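Local coordinates for protein probable 2-phosphosulfolactate phosphatase (Clostridium acetobutylicum, PDB 1VR0) that probably hydrolyses (2R)-O-phospho-3-sulfolactate to (2R)-3-sulfolactate and phosphate, as a magnesium-dependent phosphatase of the ComB family, at residues 206-211 with 224-229. Sequence-based numbering, arbitrary orientation.
Sequences GFVKYA and KDFEYC
In the helical part of the chain near the active site, the end of helix 205-208 and the turn after it meet helix 223-229 through a single aromatic ring, that of Phe226, which touches Val208 and Lys209. Helix 212-219 lies between them in the chain. The backbones stay well apart, with 9.6 Å between Val208 CA and Phe226 CA. Phe226 bridges this gap: its CG is anti to the backbone N (chi1 165°), and the ring reaches across with its far end leading. Val208 CG1 meets the ring at its edge, near the ring plane, 3.9 Å from Phe226 CE1. Lys209 uses its aliphatic chain instead. It is extended beyond CG and crosses the Phe226 side chain at about a right angle, so that Lys209 CE lies 4.1 Å from both CE2 and CZ of Phe226. The amine continues past the ring, and Lys209 NZ remains 6.2 Å from Glu227 OE2. Val208 to Ala211 form a type I turn, in which Ala211 N bonds Val208 O at 2.7 Å. Val208 also packs on Ile169 of helix 165-181. The Phe226 ring makes an edge-to-face contact with Tyr214, and the Phe226 side chain also touches Met218, both on helix 212-219. The next residue back, Asp225, forms a salt bridge with Arg41, a residue of the sulfolactate pocket. The Phe226 side chain itself is about 9 Å from the bound sulfolactate. No hydrogen bond links the two segments. The touching atoms are all carbon: a valine methyl, the CE methylene of Lys209 and the Phe226 ring. Their contact is therefore apolar and small, burying 125 Å² in all, and any attraction between Lys209 and Glu227 would probably be only a weak, long-range addition.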
# COMPACT_ATOMS: atom_id res chain seq x y z
N GLY A 206 -19.12 -8.29 -2.04
CA GLY A 206 -19.26 -7.53 -3.27
C GLY A 206 -17.95 -6.95 -3.77
O GLY A 206 -17.62 -7.05 -4.93
N PHE A 207 -17.19 -6.36 -2.87
CA PHE A 207 -16.03 -5.61 -3.26
C PHE A 207 -14.83 -6.52 -3.52
O PHE A 207 -13.96 -6.21 -4.32
CB PHE A 207 -15.74 -4.58 -2.17
CG PHE A 207 -14.76 -3.57 -2.58
CD1 PHE A 207 -15.16 -2.43 -3.22
CD2 PHE A 207 -13.40 -3.79 -2.37
CE1 PHE A 207 -14.22 -1.49 -3.64
CE2 PHE A 207 -12.44 -2.85 -2.79
CZ PHE A 207 -12.86 -1.71 -3.40
N VAL A 208 -14.79 -7.66 -2.86
CA VAL A 208 -13.72 -8.60 -3.10
C VAL A 208 -13.72 -9.07 -4.56
O VAL A 208 -12.67 -9.39 -5.13
CB VAL A 208 -13.83 -9.81 -2.16
CG1 VAL A 208 -12.79 -10.90 -2.53
CG2 VAL A 208 -13.66 -9.39 -0.72
N LYS A 209 -14.90 -9.11 -5.18
CA LYS A 209 -14.98 -9.52 -6.59
C LYS A 209 -14.13 -8.66 -7.55
O LYS A 209 -13.87 -9.08 -8.65
CB LYS A 209 -16.42 -9.61 -7.05
CG LYS A 209 -17.13 -10.69 -6.31
CD LYS A 209 -18.56 -10.81 -6.72
CE LYS A 209 -19.31 -11.75 -5.81
NZ LYS A 209 -20.72 -11.69 -6.14
N TYR A 210 -13.67 -7.48 -7.10
CA TYR A 210 -12.72 -6.66 -7.87
C TYR A 210 -11.27 -7.08 -7.70
O TYR A 210 -10.43 -6.64 -8.45
CB TYR A 210 -12.86 -5.17 -7.48
CG TYR A 210 -14.26 -4.63 -7.73
CD1 TYR A 210 -14.83 -4.72 -8.98
CD2 TYR A 210 -15.01 -4.05 -6.70
CE1 TYR A 210 -16.12 -4.26 -9.23
CE2 TYR A 210 -16.35 -3.59 -6.94
CZ TYR A 210 -16.88 -3.72 -8.21
OH TYR A 210 -18.14 -3.29 -8.51
N ALA A 211 -10.96 -7.93 -6.71
CA ALA A 211 -9.59 -8.40 -6.51
C ALA A 211 -9.14 -9.29 -7.65
O ALA A 211 -9.88 -10.14 -8.09
CB ALA A 211 -9.47 -9.15 -5.20
N LYS A 224 -17.59 -22.08 -3.12
CA LYS A 224 -17.94 -22.47 -1.74
C LYS A 224 -16.97 -21.89 -0.72
O LYS A 224 -17.41 -21.37 0.30
CB LYS A 224 -17.94 -23.99 -1.56
CG LYS A 224 -18.77 -24.78 -2.54
CD LYS A 224 -20.06 -25.25 -1.94
CE LYS A 224 -20.85 -26.17 -2.91
NZ LYS A 224 -20.40 -27.59 -2.82
N ASP A 225 -15.67 -22.01 -0.97
CA ASP A 225 -14.68 -21.47 -0.03
C ASP A 225 -14.82 -19.96 0.06
O ASP A 225 -14.74 -19.40 1.15
CB ASP A 225 -13.24 -21.81 -0.45
CG ASP A 225 -12.85 -23.27 -0.22
OD1 ASP A 225 -13.49 -24.05 0.57
OD2 ASP A 225 -11.85 -23.65 -0.85
N PHE A 226 -15.03 -19.31 -1.08
CA PHE A 226 -15.20 -17.85 -1.14
C PHE A 226 -16.39 -17.38 -0.26
O PHE A 226 -16.26 -16.44 0.52
CB PHE A 226 -15.38 -17.37 -2.60
CG PHE A 226 -15.91 -15.97 -2.71
CD1 PHE A 226 -15.13 -14.90 -2.41
CD2 PHE A 226 -17.24 -15.74 -3.09
CE1 PHE A 226 -15.63 -13.60 -2.47
CE2 PHE A 226 -17.75 -14.43 -3.16
CZ PHE A 226 -16.94 -13.36 -2.84
N GLU A 227 -17.54 -18.04 -0.39
CA GLU A 227 -18.70 -17.61 0.37
C GLU A 227 -18.49 -17.85 1.86
O GLU A 227 -18.96 -17.07 2.69
CB GLU A 227 -19.96 -18.39 -0.03
CG GLU A 227 -20.17 -18.54 -1.51
CD GLU A 227 -21.26 -17.66 -2.05
OE1 GLU A 227 -22.31 -18.25 -2.39
OE2 GLU A 227 -21.06 -16.41 -2.12
N TYR A 228 -17.82 -18.95 2.18
CA TYR A 228 -17.56 -19.31 3.56
C TYR A 228 -16.61 -18.29 4.21
O TYR A 228 -16.89 -17.78 5.29
CB TYR A 228 -16.98 -20.74 3.62
CG TYR A 228 -16.50 -21.11 4.98
CD1 TYR A 228 -17.39 -21.56 5.95
CD2 TYR A 228 -15.17 -20.93 5.35
CE1 TYR A 228 -16.96 -21.87 7.24
CE2 TYR A 228 -14.73 -21.24 6.63
CZ TYR A 228 -15.63 -21.72 7.57
OH TYR A 228 -15.23 -22.05 8.83
N CYS A 229 -15.51 -17.98 3.54
CA CYS A 229 -14.52 -17.03 4.06
C CYS A 229 -15.02 -15.59 4.21
O CYS A 229 -14.38 -14.78 4.88
CB CYS A 229 -13.27 -17.03 3.20
SG CYS A 229 -12.42 -18.64 3.21